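Local coordinates for ATP/GTP-binding site-containing protein A (Brucella abortus, PDB 6NTR), which functions in the periplasm to maintain cell envelope integrity, at residues A[186-191]-A[213-218]; A[143-148]-A[160-165]; A[93-98]-A[153-158]. All blocks are in the same frame, centred on the assembly; numbering follows the deposited sequence.

Overall arrangement
Contacts 1 and 2 are neighbouring antiparallel hairpins: strands 159-165 and 187-195 pair directly, and Thr191 O lies 3.0 Å from Val164 N, a probable hydrogen bond. Helix 126-138 packs on one face of both. Contact 1 is largely buried and rests on aromatic and aliphatic packing around a single pair of backbone bonds. Contact 2 has a ladder of four such bonds, with one face against the helix and a more exposed opposite face. Contact 3, on the other side of the chain's centre from contact 1, lays the loop between the two strands of contact 2 against strand 90-102 without any hydrogen bond, a small partly exposed patch edged by charges.

Contact 1. Residues A[186-191]-A[213-218]; sequences QVWPVT and LYRNGI
Strands 187-195 and 207-214 form an antiparallel hairpin, and the segments 186-191 and 213-218 meet near its open end. Trp188 and Leu213 make the hydrogen-bonded pair: Trp188 N donates to Leu213 O at 2.8 Å, on a lone pair in the carbonyl plane, and Leu213 N returns an almost straight bond (171°) to Trp188 O. The tight part of the contact is on the face of Val187 and Tyr214. There the two side chains run alongside each other, and Val187 CG1, anti to the carbonyl carbon, sits over the middle of the phenol ring, 3.5 Å from the centroid of the Tyr214 ring and 15° off its normal, a CH-pi contact. The phenol OH is hydrogen-bonded to Arg220 NE, which anchors the far end of the ring. On the face of Trp188 and Leu213 the apolar contact is ordinary: the branch CG2 of Val190 crosses Leu213 obliquely and reaches Leu213 CD2 at 3.8 Å.

The solvent side belongs to the exposed Arg215. Its aliphatic part meets the outer rim of the indole at the edge, with Trp188 CH2 3.7 Å from Arg215 CG, while the guanidinium plane is turned 62° from the indole and NH1 also lies in a weak, long ion pair with Glu138. A type I turn from Tyr214 to Gly217 reverses the chain; Asn216 OD1 accepts from Ile218 N (3.1 Å), an Asx turn, with the donor above the carbonyl plane of the carboxamide. Helix 126-138 lies against the face of Trp188 and Leu213, touching Trp188 through Ala137 and Glu138 and both Val190 and Leu213 through Leu133, while Val165 and Val163 of strand 159-165 pack on Trp188 and Val190.

Contact 2. Residues A[143-148]-A[160-165]; sequences FYQTTL and ATTVVV
Residues 143-148 and 160-165 are the two strands of a beta hairpin; the axes of these short strand segments approach to 4.4 Å and are twisted, with 145° between strand directions. Tyr144 with Val163 and Thr146 with Thr161 are the hydrogen-bonded pairs; Phe143 with Val164, Gln145 with Thr162 and Thr147 with Ala160 fall at the non-hydrogen-bonded positions. Of the four backbone bonds the longest runs from Tyr144 N to Val163 O (3.1 Å). The shortest joins Thr161 N to Thr146 O at 2.7 Å, its donor above the carbonyl plane.

Tyr144 carries the apolar side of the ladder. From CB its CG turns into the crowded position between the backbone N and the carbonyl carbon (chi1 69°), which lays the ring alongside Val163. CD2 and CE2 then meet Val163 CB, and CE2 also meets CG1. Val163 CB lies over the ring face, 3.8 Å from the centroid of the Tyr144 ring, a CH-pi contact. CE1 and CZ both meet Val163 CG2, with Tyr144 CZ at 3.4 Å from Val163 CG2, and the hydroxyl oxygen rests beside that same methyl. Lys136 of helix 126-138 adds a cation-pi interaction with the ring.

Further along this face the methyl CG2 of Thr146 lies against Thr161 OG1 at 3.2 Å, while that hydroxyl is hydrogen-bonded to His129 NE2 of the same helix. The opposite face, with Phe143, Gln145 and Thr162, is more exposed. The chemistry implies a two-sided hairpin: backbone bonds set its register, and the face toward the helix combines aromatic and aliphatic packing with a threonine hydroxyl satisfied by histidine.

Contact 3. Residues A[93-98]-A[153-158]; sequences KEVRGD and EDADRV
Val95, on strand 90-102, is the hub of a small contact with the loop 153-158, and both its methyls take part. CG1, anti to the backbone N, meets Ala155, with 4.0 Å between Val95 CG1 and Ala155 CB, and more loosely the carbonyl oxygen of Asp154. Val95 CG2, anti to the carbonyl carbon, lies 3.6 Å from Glu153 O. Val95 packs in this way against residues 153-155 of the loop, where Ala155 adopts a left-handed backbone conformation (57/36) and directs its CB toward the strand. Phe81 of the neighbouring strand 78-87 also touches Ala155.

Asp154 gives the second largest share of buried surface, ahead of Glu153 and Lys93. The side chains of Asp154 and Lys93 cross at about a right angle. Asp154 OD1 comes within 3.9 Å of Lys93 CE, a methylene, whereas the ammonium itself stays farther off, with 4.2 Å from Lys93 NZ to Asp154 OD1, beyond a salt bridge.

No hydrogen bond joins the two segments. The contact consists of van der Waals packing, and a weak attraction between Lys93 and Asp154 probably adds to it at this exposed edge. Such chemistry gives a small, mostly apolar touch between a strand and the loop of the hairpin 143-165, bordered by charge on its solvent side.

Contact 1. Residues A[186-191]-A[213-218]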
loop_
_atom_site.group_PDB
_atom_site.type_symbol
_atom_site.label_atom_id
_atom_site.label_comp_id
_atom_site.label_asym_id
_atom_site.label_seq_id
_atom_site.Cartn_x
_atom_site.Cartn_y
_atom_site.Cartn_z
ATOM N N GLN A 186 20.803 -3.642 -2.682
ATOM C CA GLN A 186 20.031 -4.524 -3.540
ATOM C C GLN A 186 18.537 -4.377 -3.336
ATOM O O GLN A 186 18.101 -4.010 -2.273
ATOM C CB GLN A 186 20.419 -5.975 -3.287
ATOM C CG GLN A 186 21.821 -6.347 -3.713
ATOM C CD GLN A 186 21.941 -6.571 -5.197
ATOM O OE1 GLN A 186 21.046 -7.108 -5.825
ATOM N NE2 GLN A 186 23.056 -6.165 -5.762
ATOM N N VAL A 187 17.764 -4.691 -4.361
ATOM C CA VAL A 187 16.322 -4.645 -4.281
ATOM C C VAL A 187 15.759 -5.926 -4.847
ATOM O O VAL A 187 16.446 -6.654 -5.533
ATOM C CB VAL A 187 15.715 -3.480 -5.073
ATOM C CG1 VAL A 187 16.305 -2.156 -4.636
ATOM C CG2 VAL A 187 15.887 -3.696 -6.561
ATOM N N TRP A 188 14.520 -6.223 -4.505
ATOM C CA TRP A 188 13.846 -7.383 -5.033
ATOM C C TRP A 188 12.681 -6.880 -5.838
ATOM O O TRP A 188 11.952 -6.027 -5.370
ATOM C CB TRP A 188 13.253 -8.224 -3.919
ATOM C CG TRP A 188 14.206 -8.987 -3.116
ATOM C CD1 TRP A 188 14.917 -10.072 -3.506
ATOM C CD2 TRP A 188 14.533 -8.762 -1.753
ATOM N NE1 TRP A 188 15.683 -10.526 -2.482
ATOM C CE2 TRP A 188 15.464 -9.739 -1.387
ATOM C CE3 TRP A 188 14.133 -7.827 -0.806
ATOM C CZ2 TRP A 188 16.005 -9.802 -0.116
ATOM C CZ3 TRP A 188 14.664 -7.892 0.441
ATOM C CH2 TRP A 188 15.591 -8.870 0.783
ATOM N N PRO A 189 12.523 -7.356 -7.073
ATOM C CA PRO A 189 11.322 -6.918 -7.768
ATOM C C PRO A 189 10.183 -7.647 -7.099
ATOM O O PRO A 189 10.323 -8.824 -6.843
ATOM C CB PRO A 189 11.535 -7.422 -9.184
ATOM C CG PRO A 189 13.003 -7.602 -9.313
ATOM C CD PRO A 189 13.455 -8.056 -7.966
ATOM N N VAL A 190 9.081 -6.973 -6.812
ATOM C CA VAL A 190 7.973 -7.629 -6.139
ATOM C C VAL A 190 6.687 -7.252 -6.841
ATOM O O VAL A 190 6.461 -6.078 -7.153
ATOM C CB VAL A 190 7.905 -7.270 -4.647
ATOM C CG1 VAL A 190 6.959 -8.202 -3.956
ATOM C CG2 VAL A 190 9.265 -7.356 -4.018
ATOM N N THR A 191 5.865 -8.259 -7.112
ATOM C CA THR A 191 4.517 -8.096 -7.627
ATOM C C THR A 191 3.565 -8.685 -6.598
ATOM O O THR A 191 3.714 -9.840 -6.200
ATOM C CB THR A 191 4.359 -8.785 -8.990
ATOM O OG1 THR A 191 5.229 -8.173 -9.948
ATOM C CG2 THR A 191 2.939 -8.680 -9.489
ATOM N N LEU A 213 11.626 -3.579 -4.017
ATOM C CA LEU A 213 11.708 -3.483 -2.572
ATOM C C LEU A 213 13.070 -3.694 -1.932
ATOM O O LEU A 213 13.789 -4.602 -2.301
ATOM C CB LEU A 213 10.712 -4.477 -1.989
ATOM C CG LEU A 213 10.823 -4.982 -0.563
ATOM C CD1 LEU A 213 10.099 -4.041 0.373
ATOM C CD2 LEU A 213 10.200 -6.354 -0.469
ATOM N N TYR A 214 13.407 -2.836 -0.977
ATOM C CA TYR A 214 14.656 -2.896 -0.223
ATOM C C TYR A 214 14.483 -3.759 1.016
ATOM O O TYR A 214 13.379 -3.941 1.523
ATOM C CB TYR A 214 15.119 -1.500 0.198
ATOM C CG TYR A 214 15.589 -0.667 -0.943
ATOM C CD1 TYR A 214 14.683 -0.061 -1.794
ATOM C CD2 TYR A 214 16.940 -0.496 -1.189
ATOM C CE1 TYR A 214 15.103 0.693 -2.868
ATOM C CE2 TYR A 214 17.374 0.256 -2.255
ATOM C CZ TYR A 214 16.449 0.848 -3.093
ATOM O OH TYR A 214 16.869 1.596 -4.163
ATOM N N ARG A 215 15.599 -4.289 1.510
ATOM C CA ARG A 215 15.563 -5.065 2.744
ATOM C C ARG A 215 15.027 -4.262 3.933
ATOM O O ARG A 215 14.511 -4.859 4.888
ATOM C CB ARG A 215 16.967 -5.591 3.053
ATOM C CG ARG A 215 17.001 -6.968 3.621
ATOM C CD ARG A 215 18.312 -7.627 3.269
ATOM N NE ARG A 215 19.477 -6.994 3.888
ATOM C CZ ARG A 215 20.302 -7.609 4.734
ATOM N NH1 ARG A 215 20.112 -8.884 5.042
ATOM N NH2 ARG A 215 21.340 -6.963 5.244
ATOM N N ASN A 216 15.134 -2.929 3.902
ATOM C CA ASN A 216 14.731 -2.082 5.019
ATOM C C ASN A 216 13.323 -1.533 4.865
ATOM O O ASN A 216 12.968 -0.567 5.551
ATOM C CB ASN A 216 15.720 -0.930 5.201
ATOM C CG ASN A 216 15.833 -0.058 3.968
ATOM O OD1 ASN A 216 15.006 -0.136 3.064
ATOM N ND2 ASN A 216 16.852 0.794 3.933
ATOM N N GLY A 217 12.527 -2.112 3.973
ATOM C CA GLY A 217 11.153 -1.727 3.788
ATOM C C GLY A 217 10.924 -0.661 2.746
ATOM O O GLY A 217 9.799 -0.501 2.292
ATOM N N ILE A 218 11.951 0.085 2.365
ATOM C CA ILE A 218 11.754 1.127 1.375
ATOM C C ILE A 218 11.318 0.469 0.083
ATOM O O ILE A 218 11.607 -0.694 -0.157
ATOM C CB ILE A 218 13.051 1.932 1.206
ATOM C CG1 ILE A 218 13.400 2.615 2.528
ATOM C CG2 ILE A 218 12.908 2.977 0.129
ATOM C CD1 ILE A 218 14.535 3.585 2.429
#

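Contact 2. Residues A[143-148]-A[160-165]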
loop_
_atom_site.group_PDB
_atom_site.type_symbol
_atom_site.label_atom_id
_atom_site.label_comp_id
_atom_site.label_asym_id
_atom_site.label_seq_id
_atom_site.Cartn_x
_atom_site.Cartn_y
_atom_site.Cartn_z
ATOM N N PHE A 143 7.474 -17.269 -4.603
ATOM C CA PHE A 143 6.058 -17.330 -4.902
ATOM C C PHE A 143 5.289 -17.824 -3.688
ATOM O O PHE A 143 5.625 -18.850 -3.139
ATOM C CB PHE A 143 5.848 -18.287 -6.068
ATOM C CG PHE A 143 4.796 -17.860 -7.038
ATOM C CD1 PHE A 143 3.466 -18.036 -6.750
ATOM C CD2 PHE A 143 5.142 -17.313 -8.248
ATOM C CE1 PHE A 143 2.498 -17.658 -7.645
ATOM C CE2 PHE A 143 4.180 -16.933 -9.150
ATOM C CZ PHE A 143 2.857 -17.109 -8.849
ATOM N N TYR A 144 4.256 -17.110 -3.267
ATOM C CA TYR A 144 3.450 -17.536 -2.123
ATOM C C TYR A 144 2.076 -16.883 -2.042
ATOM O O TYR A 144 1.833 -15.880 -2.658
ATOM C CB TYR A 144 4.213 -17.458 -0.796
ATOM C CG TYR A 144 4.531 -16.078 -0.284
ATOM C CD1 TYR A 144 3.663 -15.413 0.563
ATOM C CD2 TYR A 144 5.711 -15.458 -0.616
ATOM C CE1 TYR A 144 3.960 -14.160 1.031
ATOM C CE2 TYR A 144 6.010 -14.206 -0.150
ATOM C CZ TYR A 144 5.128 -13.571 0.674
ATOM O OH TYR A 144 5.433 -12.338 1.133
ATOM N N GLN A 145 1.186 -17.485 -1.279
ATOM C CA GLN A 145 -0.162 -16.989 -1.104
ATOM C C GLN A 145 -0.404 -16.737 0.376
ATOM O O GLN A 145 0.068 -17.483 1.217
ATOM C CB GLN A 145 -1.177 -17.988 -1.637
ATOM C CG GLN A 145 -1.156 -18.164 -3.141
ATOM C CD GLN A 145 -2.401 -18.835 -3.668
ATOM O OE1 GLN A 145 -2.999 -19.657 -3.001
ATOM N NE2 GLN A 145 -2.798 -18.467 -4.861
ATOM N N THR A 146 -1.133 -15.677 0.660
ATOM C CA THR A 146 -1.438 -15.279 2.015
ATOM C C THR A 146 -2.631 -14.353 1.999
ATOM O O THR A 146 -3.230 -14.126 0.967
ATOM C CB THR A 146 -0.234 -14.646 2.721
ATOM O OG1 THR A 146 -0.546 -14.464 4.095
ATOM C CG2 THR A 146 0.112 -13.327 2.112
ATOM N N THR A 147 -2.989 -13.849 3.164
ATOM C CA THR A 147 -4.114 -12.936 3.305
ATOM C C THR A 147 -3.640 -11.696 4.003
ATOM O O THR A 147 -2.547 -11.665 4.531
ATOM C CB THR A 147 -5.206 -13.516 4.187
ATOM O OG1 THR A 147 -4.648 -13.831 5.458
ATOM C CG2 THR A 147 -5.766 -14.750 3.570
ATOM N N LEU A 148 -4.453 -10.653 3.962
ATOM C CA LEU A 148 -4.120 -9.411 4.637
ATOM C C LEU A 148 -5.349 -8.586 4.948
ATOM O O LEU A 148 -6.345 -8.691 4.264
ATOM C CB LEU A 148 -3.205 -8.593 3.743
ATOM C CG LEU A 148 -2.886 -7.172 4.164
ATOM C CD1 LEU A 148 -1.856 -7.205 5.263
ATOM C CD2 LEU A 148 -2.341 -6.403 2.986
ATOM N N ALA A 160 -6.861 -11.832 -0.099
ATOM C CA ALA A 160 -5.835 -12.790 -0.457
ATOM C C ALA A 160 -4.802 -12.096 -1.336
ATOM O O ALA A 160 -5.167 -11.434 -2.312
ATOM C CB ALA A 160 -6.460 -13.970 -1.196
ATOM N N THR A 161 -3.536 -12.227 -0.977
ATOM C CA THR A 161 -2.462 -11.628 -1.740
ATOM C C THR A 161 -1.435 -12.672 -2.188
ATOM O O THR A 161 -0.955 -13.448 -1.389
ATOM C CB THR A 161 -1.771 -10.500 -0.952
ATOM O OG1 THR A 161 -0.901 -11.051 0.033
ATOM C CG2 THR A 161 -2.791 -9.630 -0.270
ATOM N N THR A 162 -1.097 -12.672 -3.468
ATOM C CA THR A 162 -0.121 -13.602 -4.011
ATOM C C THR A 162 1.115 -12.804 -4.267
ATOM O O THR A 162 1.058 -11.807 -4.944
ATOM C CB THR A 162 -0.572 -14.170 -5.353
ATOM O OG1 THR A 162 -1.722 -14.975 -5.157
ATOM C CG2 THR A 162 0.498 -15.011 -5.962
ATOM N N VAL A 163 2.237 -13.246 -3.739
ATOM C CA VAL A 163 3.473 -12.529 -3.912
ATOM C C VAL A 163 4.417 -13.242 -4.862
ATOM O O VAL A 163 4.610 -14.423 -4.739
ATOM C CB VAL A 163 4.187 -12.373 -2.564
ATOM C CG1 VAL A 163 5.461 -11.590 -2.717
ATOM C CG2 VAL A 163 3.280 -11.730 -1.536
ATOM N N VAL A 164 4.985 -12.520 -5.815
ATOM C CA VAL A 164 5.947 -13.065 -6.745
ATOM C C VAL A 164 7.208 -12.224 -6.618
ATOM O O VAL A 164 7.157 -11.023 -6.779
ATOM C CB VAL A 164 5.431 -13.042 -8.190
ATOM C CG1 VAL A 164 6.505 -13.498 -9.154
ATOM C CG2 VAL A 164 4.194 -13.899 -8.332
ATOM N N VAL A 165 8.340 -12.863 -6.342
ATOM C CA VAL A 165 9.612 -12.176 -6.160
ATOM C C VAL A 165 10.582 -12.594 -7.263
ATOM O O VAL A 165 10.564 -13.740 -7.719
ATOM C CB VAL A 165 10.187 -12.490 -4.760
ATOM C CG1 VAL A 165 11.333 -11.589 -4.423
ATOM C CG2 VAL A 165 9.107 -12.392 -3.723
#

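Contact 3. Residues A[93-98]-A[153-158]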
loop_
_atom_site.group_PDB
_atom_site.type_symbol
_atom_site.label_atom_id
_atom_site.label_comp_id
_atom_site.label_asym_id
_atom_site.label_seq_id
_atom_site.Cartn_x
_atom_site.Cartn_y
_atom_site.Cartn_z
ATOM N N LYS A 93 -15.784 10.805 1.982
ATOM C CA LYS A 93 -15.737 9.533 2.660
ATOM C C LYS A 93 -14.778 9.512 3.828
ATOM O O LYS A 93 -13.688 10.022 3.745
ATOM C CB LYS A 93 -15.368 8.433 1.658
ATOM C CG LYS A 93 -16.267 7.216 1.696
ATOM C CD LYS A 93 -16.205 6.468 0.374
ATOM C CE LYS A 93 -16.663 5.022 0.506
ATOM N NZ LYS A 93 -17.649 4.630 -0.540
ATOM N N GLU A 94 -15.190 8.881 4.910
ATOM C CA GLU A 94 -14.343 8.740 6.069
ATOM C C GLU A 94 -14.522 7.338 6.591
ATOM O O GLU A 94 -15.634 6.891 6.778
ATOM C CB GLU A 94 -14.716 9.763 7.136
ATOM C CG GLU A 94 -13.938 9.646 8.433
ATOM C CD GLU A 94 -14.223 10.792 9.392
ATOM O OE1 GLU A 94 -15.344 11.336 9.376
ATOM O OE2 GLU A 94 -13.312 11.139 10.156
ATOM N N VAL A 95 -13.421 6.643 6.818
ATOM C CA VAL A 95 -13.460 5.293 7.354
ATOM C C VAL A 95 -12.533 5.338 8.533
ATOM O O VAL A 95 -11.436 5.854 8.444
ATOM C CB VAL A 95 -13.063 4.204 6.350
ATOM C CG1 VAL A 95 -13.062 2.860 7.040
ATOM C CG2 VAL A 95 -14.040 4.176 5.196
ATOM N N ARG A 96 -12.993 4.798 9.642
ATOM C CA ARG A 96 -12.254 4.860 10.887
ATOM C C ARG A 96 -12.682 3.682 11.735
ATOM O O ARG A 96 -13.878 3.466 11.923
ATOM C CB ARG A 96 -12.537 6.176 11.614
ATOM C CG ARG A 96 -11.630 6.490 12.816
ATOM C CD ARG A 96 -12.284 7.580 13.650
ATOM N NE ARG A 96 -12.366 8.836 12.925
ATOM C CZ ARG A 96 -11.453 9.798 12.977
ATOM N NH1 ARG A 96 -10.411 9.712 13.802
ATOM N NH2 ARG A 96 -11.628 10.888 12.244
ATOM N N GLY A 97 -11.723 2.929 12.249
ATOM C CA GLY A 97 -12.088 1.835 13.124
ATOM C C GLY A 97 -10.889 1.169 13.757
ATOM O O GLY A 97 -9.786 1.716 13.805
ATOM N N ASP A 98 -11.145 -0.027 14.272
ATOM C CA ASP A 98 -10.127 -0.831 14.913
ATOM C C ASP A 98 -10.270 -2.288 14.510
ATOM O O ASP A 98 -11.340 -2.743 14.104
ATOM C CB ASP A 98 -10.204 -0.721 16.427
ATOM C CG ASP A 98 -8.959 -1.245 17.094
ATOM O OD1 ASP A 98 -7.917 -0.568 16.983
ATOM O OD2 ASP A 98 -9.006 -2.348 17.691
ATOM N N GLU A 153 -10.364 0.838 1.320
ATOM C CA GLU A 153 -11.758 0.875 0.895
ATOM C C GLU A 153 -12.657 0.861 2.119
ATOM O O GLU A 153 -12.505 1.726 2.982
ATOM C CB GLU A 153 -12.039 -0.264 -0.073
ATOM C CG GLU A 153 -11.125 -0.124 -1.279
ATOM C CD GLU A 153 -11.309 -1.175 -2.331
ATOM O OE1 GLU A 153 -11.955 -2.208 -2.074
ATOM O OE2 GLU A 153 -10.783 -0.961 -3.434
ATOM N N ASP A 154 -13.577 -0.082 2.238
ATOM C CA ASP A 154 -14.477 -0.101 3.392
ATOM C C ASP A 154 -13.975 -0.773 4.681
ATOM O O ASP A 154 -14.656 -0.775 5.691
ATOM C CB ASP A 154 -15.860 -0.612 2.992
ATOM C CG ASP A 154 -16.505 0.240 1.912
ATOM O OD1 ASP A 154 -16.106 1.396 1.741
ATOM O OD2 ASP A 154 -17.409 -0.246 1.218
ATOM N N ALA A 155 -12.794 -1.359 4.649
ATOM C CA ALA A 155 -12.240 -1.989 5.836
ATOM C C ALA A 155 -13.151 -3.056 6.396
ATOM O O ALA A 155 -13.239 -3.230 7.601
ATOM C CB ALA A 155 -11.952 -0.948 6.896
ATOM N N ASP A 156 -13.819 -3.770 5.509
ATOM C CA ASP A 156 -14.741 -4.818 5.892
ATOM C C ASP A 156 -14.360 -6.197 5.370
ATOM O O ASP A 156 -15.235 -7.022 5.159
ATOM C CB ASP A 156 -16.120 -4.466 5.369
ATOM C CG ASP A 156 -16.080 -3.901 3.974
ATOM O OD1 ASP A 156 -14.971 -3.740 3.430
ATOM O OD2 ASP A 156 -17.155 -3.620 3.415
ATOM N N ARG A 157 -13.084 -6.456 5.132
ATOM C CA ARG A 157 -12.720 -7.781 4.649
ATOM C C ARG A 157 -11.256 -8.160 4.680
ATOM O O ARG A 157 -10.397 -7.340 4.920
ATOM C CB ARG A 157 -13.272 -8.004 3.253
ATOM C CG ARG A 157 -12.330 -7.593 2.160
ATOM C CD ARG A 157 -12.543 -6.148 1.807
ATOM N NE ARG A 157 -12.014 -5.834 0.498
ATOM C CZ ARG A 157 -12.666 -6.065 -0.626
ATOM N NH1 ARG A 157 -12.126 -5.746 -1.785
ATOM N NH2 ARG A 157 -13.861 -6.610 -0.587
ATOM N N VAL A 158 -11.002 -9.447 4.472
ATOM C CA VAL A 158 -9.650 -9.977 4.348
ATOM C C VAL A 158 -9.364 -10.199 2.874
ATOM O O VAL A 158 -10.233 -10.667 2.122
ATOM C CB VAL A 158 -9.488 -11.276 5.149
ATOM C CG1 VAL A 158 -10.589 -12.244 4.806
ATOM C CG2 VAL A 158 -8.159 -11.890 4.849
#